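Local atomic coordinates of outer protein YopM (Yersinia pestis, PDB entry 1JL5), a protein that acts as a leucine-rich repeat effector and virulence factor of the plague bacillus, probably altering host cell physiology to promote bacterial survival in host tissues. Residues 105-114 against 123-132. Numbering follows the deposited sequence.
Sequences ELPELPQSLK and LKALSDLPPL
The backbones of Glu105 and Leu123 come close at one end of this contact, CA atoms 5.6 Å apart, with Leu123 CD2 against Glu105 N. Lys114 and Leu132 come close at the other end. The two segments run in the same direction without regular secondary structure. They are the convex-side returns of successive leucine-rich repeat turns. The first ends in a type I turn, Pro110 to Leu113, closed by the hydrogen bond from Leu113 N to Pro110 O (2.9 Å).

The Pro130 ring packs against Leu109 and Leu113. Its CG presses on Leu109 CB at 3.4 Å, tighter than usual. Leu113 runs beside the same ring, its CB 3.8 Å from Pro130 CG. Leu106 meets Leu123 at about a right angle, its CG 3.7 Å from Leu123 CD1. Leu106 CD1 also reaches Leu126 CD2, from a side chain lying parallel to its own. Gln111 is bent at chi2 (-66°), which sets its amide at the CD-CG side of Pro131. The two side chains cross at about a right angle, with Gln111 OE1 3.1 Å from Pro131 CD. Leu132 CD1 sits against Gln111 O, and Lys114 CA makes a CA-H...O contact of 3.4 Å with Leu132 O.

Water links the returns twice. One molecule donates to Glu105 OE1 and accepts from Ala125 N. Another donates to Leu106 O at 3.0 Å and also bonds Ser127 OG.

Leu106 and Leu109 pack inward on Leu116 of strand 115-117, and Leu126 on Leu136 of strand 135-137. Leu109 and Leu113 also touch Leu96 of strand 95-97. The contact thus joins neighbouring coils of the solenoid, with these four leucines packed on those of the parallel strands.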
loop_
_atom_site.group_PDB
_atom_site.type_symbol
_atom_site.label_atom_id
_atom_site.label_comp_id
_atom_site.label_asym_id
_atom_site.label_seq_id
_atom_site.Cartn_x
_atom_site.Cartn_y
_atom_site.Cartn_z
ATOM N N GLU A 105 -30.610 1.511 22.380
ATOM C CA GLU A 105 -31.528 0.737 23.191
ATOM C C GLU A 105 -32.396 -0.051 22.227
ATOM O O GLU A 105 -32.550 0.327 21.070
ATOM C CB GLU A 105 -32.401 1.692 24.011
ATOM C CG GLU A 105 -32.767 1.208 25.393
ATOM C CD GLU A 105 -31.559 1.083 26.299
ATOM O OE1 GLU A 105 -30.746 0.160 26.083
ATOM O OE2 GLU A 105 -31.419 1.915 27.222
ATOM N N LEU A 106 -32.949 -1.158 22.693
ATOM C CA LEU A 106 -33.822 -1.945 21.849
ATOM C C LEU A 106 -35.211 -1.905 22.451
ATOM O O LEU A 106 -35.369 -1.905 23.670
ATOM C CB LEU A 106 -33.352 -3.396 21.768
ATOM C CG LEU A 106 -32.123 -3.697 20.913
ATOM C CD1 LEU A 106 -31.847 -5.191 20.956
ATOM C CD2 LEU A 106 -32.363 -3.245 19.479
ATOM N N PRO A 107 -36.241 -1.831 21.603
ATOM C CA PRO A 107 -37.585 -1.806 22.172
ATOM C C PRO A 107 -37.772 -3.187 22.776
ATOM O O PRO A 107 -36.990 -4.099 22.488
ATOM C CB PRO A 107 -38.466 -1.586 20.949
ATOM C CG PRO A 107 -37.702 -2.308 19.871
ATOM C CD PRO A 107 -36.285 -1.871 20.132
ATOM N N GLU A 108 -38.784 -3.351 23.614
ATOM C CA GLU A 108 -39.022 -4.651 24.212
ATOM C C GLU A 108 -39.130 -5.664 23.082
ATOM O O GLU A 108 -39.783 -5.413 22.070
ATOM C CB GLU A 108 -40.315 -4.639 25.020
ATOM C CG GLU A 108 -40.614 -5.968 25.684
ATOM C CD GLU A 108 -41.918 -5.946 26.441
ATOM O OE1 GLU A 108 -42.056 -5.098 27.349
ATOM O OE2 GLU A 108 -42.804 -6.768 26.124
ATOM N N LEU A 109 -38.487 -6.809 23.247
ATOM C CA LEU A 109 -38.530 -7.822 22.211
ATOM C C LEU A 109 -39.646 -8.821 22.463
ATOM O O LEU A 109 -39.849 -9.272 23.587
ATOM C CB LEU A 109 -37.178 -8.534 22.125
ATOM C CG LEU A 109 -35.994 -7.599 21.851
ATOM C CD1 LEU A 109 -34.706 -8.405 21.801
ATOM C CD2 LEU A 109 -36.215 -6.857 20.541
ATOM N N PRO A 110 -40.398 -9.169 21.411
ATOM C CA PRO A 110 -41.503 -10.121 21.523
ATOM C C PRO A 110 -41.019 -11.465 22.049
ATOM O O PRO A 110 -39.879 -11.867 21.803
ATOM C CB PRO A 110 -42.008 -10.235 20.087
ATOM C CG PRO A 110 -41.662 -8.905 19.491
ATOM C CD PRO A 110 -40.280 -8.661 20.034
ATOM N N GLN A 111 -41.891 -12.159 22.773
ATOM C CA GLN A 111 -41.561 -13.468 23.312
ATOM C C GLN A 111 -41.474 -14.434 22.145
ATOM O O GLN A 111 -41.032 -15.571 22.289
ATOM C CB GLN A 111 -42.651 -13.921 24.280
ATOM C CG GLN A 111 -42.748 -13.056 25.512
ATOM C CD GLN A 111 -41.511 -13.164 26.367
ATOM O OE1 GLN A 111 -41.236 -14.216 26.942
ATOM N NE2 GLN A 111 -40.748 -12.078 26.453
ATOM N N SER A 112 -41.907 -13.964 20.985
ATOM C CA SER A 112 -41.889 -14.767 19.776
ATOM C C SER A 112 -40.585 -14.570 19.010
ATOM O O SER A 112 -40.330 -15.255 18.018
ATOM C CB SER A 112 -43.053 -14.364 18.882
ATOM O OG SER A 112 -42.978 -12.979 18.591
ATOM N N LEU A 113 -39.763 -13.631 19.467
ATOM C CA LEU A 113 -38.510 -13.356 18.781
ATOM C C LEU A 113 -37.567 -14.548 18.811
ATOM O O LEU A 113 -37.203 -15.053 19.874
ATOM C CB LEU A 113 -37.808 -12.140 19.389
ATOM C CG LEU A 113 -36.845 -11.478 18.397
ATOM C CD1 LEU A 113 -37.667 -10.856 17.274
ATOM C CD2 LEU A 113 -35.992 -10.425 19.086
ATOM N N LYS A 114 -37.182 -14.999 17.626
ATOM C CA LYS A 114 -36.267 -16.119 17.499
ATOM C C LYS A 114 -34.938 -15.593 16.994
ATOM O O LYS A 114 -33.880 -16.157 17.269
ATOM C CB LYS A 114 -36.811 -17.140 16.502
ATOM C CG LYS A 114 -38.026 -17.904 16.988
ATOM C CD LYS A 114 -38.487 -18.880 15.924
ATOM C CE LYS A 114 -39.603 -19.775 16.435
ATOM N NZ LYS A 114 -40.063 -20.694 15.358
ATOM N N LEU A 123 -25.800 -0.239 20.883
ATOM C CA LEU A 123 -26.340 -0.919 22.045
ATOM C C LEU A 123 -25.259 -1.127 23.085
ATOM O O LEU A 123 -24.212 -1.697 22.795
ATOM C CB LEU A 123 -26.933 -2.265 21.631
ATOM C CG LEU A 123 -28.076 -2.188 20.621
ATOM C CD1 LEU A 123 -28.513 -3.592 20.245
ATOM C CD2 LEU A 123 -29.237 -1.401 21.220
ATOM N N LYS A 124 -25.507 -0.654 24.300
ATOM C CA LYS A 124 -24.537 -0.816 25.372
ATOM C C LYS A 124 -24.995 -1.943 26.274
ATOM O O LYS A 124 -24.225 -2.471 27.075
ATOM C CB LYS A 124 -24.396 0.479 26.177
ATOM C CG LYS A 124 -23.819 1.638 25.375
ATOM C CD LYS A 124 -23.350 2.771 26.283
ATOM C CE LYS A 124 -22.209 2.319 27.186
ATOM N NZ LYS A 124 -21.670 3.420 28.042
ATOM N N ALA A 125 -26.259 -2.317 26.130
ATOM C CA ALA A 125 -26.817 -3.388 26.936
ATOM C C ALA A 125 -27.978 -4.039 26.212
ATOM O O ALA A 125 -28.549 -3.472 25.284
ATOM C CB ALA A 125 -27.280 -2.845 28.278
ATOM N N LEU A 126 -28.309 -5.247 26.640
ATOM C CA LEU A 126 -29.415 -5.991 26.067
ATOM C C LEU A 126 -30.267 -6.439 27.231
ATOM O O LEU A 126 -29.748 -6.825 28.276
ATOM C CB LEU A 126 -28.925 -7.236 25.329
ATOM C CG LEU A 126 -28.113 -7.103 24.047
ATOM C CD1 LEU A 126 -27.681 -8.494 23.597
ATOM C CD2 LEU A 126 -28.948 -6.424 22.975
ATOM N N SER A 127 -31.575 -6.376 27.062
ATOM C CA SER A 127 -32.456 -6.828 28.116
ATOM C C SER A 127 -32.358 -8.337 28.031
ATOM O O SER A 127 -31.847 -8.867 27.043
ATOM C CB SER A 127 -33.884 -6.372 27.842
ATOM O OG SER A 127 -33.963 -4.963 27.878
ATOM N N ASP A 128 -32.828 -9.032 29.055
ATOM C CA ASP A 128 -32.778 -10.478 29.030
ATOM C C ASP A 128 -33.372 -10.918 27.713
ATOM O O ASP A 128 -34.386 -10.390 27.266
ATOM C CB ASP A 128 -33.551 -11.059 30.206
ATOM C CG ASP A 128 -32.959 -10.646 31.527
ATOM O OD1 ASP A 128 -31.724 -10.472 31.579
ATOM O OD2 ASP A 128 -33.715 -10.498 32.509
ATOM N N LEU A 129 -32.716 -11.880 27.083
ATOM C CA LEU A 129 -33.139 -12.370 25.786
ATOM C C LEU A 129 -34.526 -12.974 25.736
ATOM O O LEU A 129 -35.008 -13.551 26.711
ATOM C CB LEU A 129 -32.142 -13.407 25.274
ATOM C CG LEU A 129 -30.685 -12.955 25.224
ATOM C CD1 LEU A 129 -29.840 -14.088 24.660
ATOM C CD2 LEU A 129 -30.559 -11.696 24.364
ATOM N N PRO A 130 -35.194 -12.830 24.585
ATOM C CA PRO A 130 -36.532 -13.384 24.407
ATOM C C PRO A 130 -36.313 -14.883 24.591
ATOM O O PRO A 130 -35.334 -15.434 24.085
ATOM C CB PRO A 130 -36.859 -13.013 22.966
ATOM C CG PRO A 130 -36.103 -11.750 22.758
ATOM C CD PRO A 130 -34.788 -12.043 23.408
ATOM N N PRO A 131 -37.215 -15.564 25.309
ATOM C CA PRO A 131 -37.070 -17.003 25.544
ATOM C C PRO A 131 -36.800 -17.867 24.319
ATOM O O PRO A 131 -36.114 -18.880 24.409
ATOM C CB PRO A 131 -38.383 -17.369 26.233
ATOM C CG PRO A 131 -39.351 -16.400 25.631
ATOM C CD PRO A 131 -38.568 -15.111 25.679
ATOM N N LEU A 132 -37.329 -17.467 23.173
ATOM C CA LEU A 132 -37.152 -18.251 21.958
ATOM C C LEU A 132 -35.981 -17.812 21.088
ATOM O O LEU A 132 -35.800 -18.327 19.984
ATOM C CB LEU A 132 -38.432 -18.202 21.125
ATOM C CG LEU A 132 -39.730 -18.568 21.849
ATOM C CD1 LEU A 132 -40.887 -18.484 20.865
ATOM C CD2 LEU A 132 -39.625 -19.969 22.434
HETATM O O HOH W 1 -28.287 -0.690 25.307
HETATM O O HOH W 2 -34.712 -2.872 26.462
#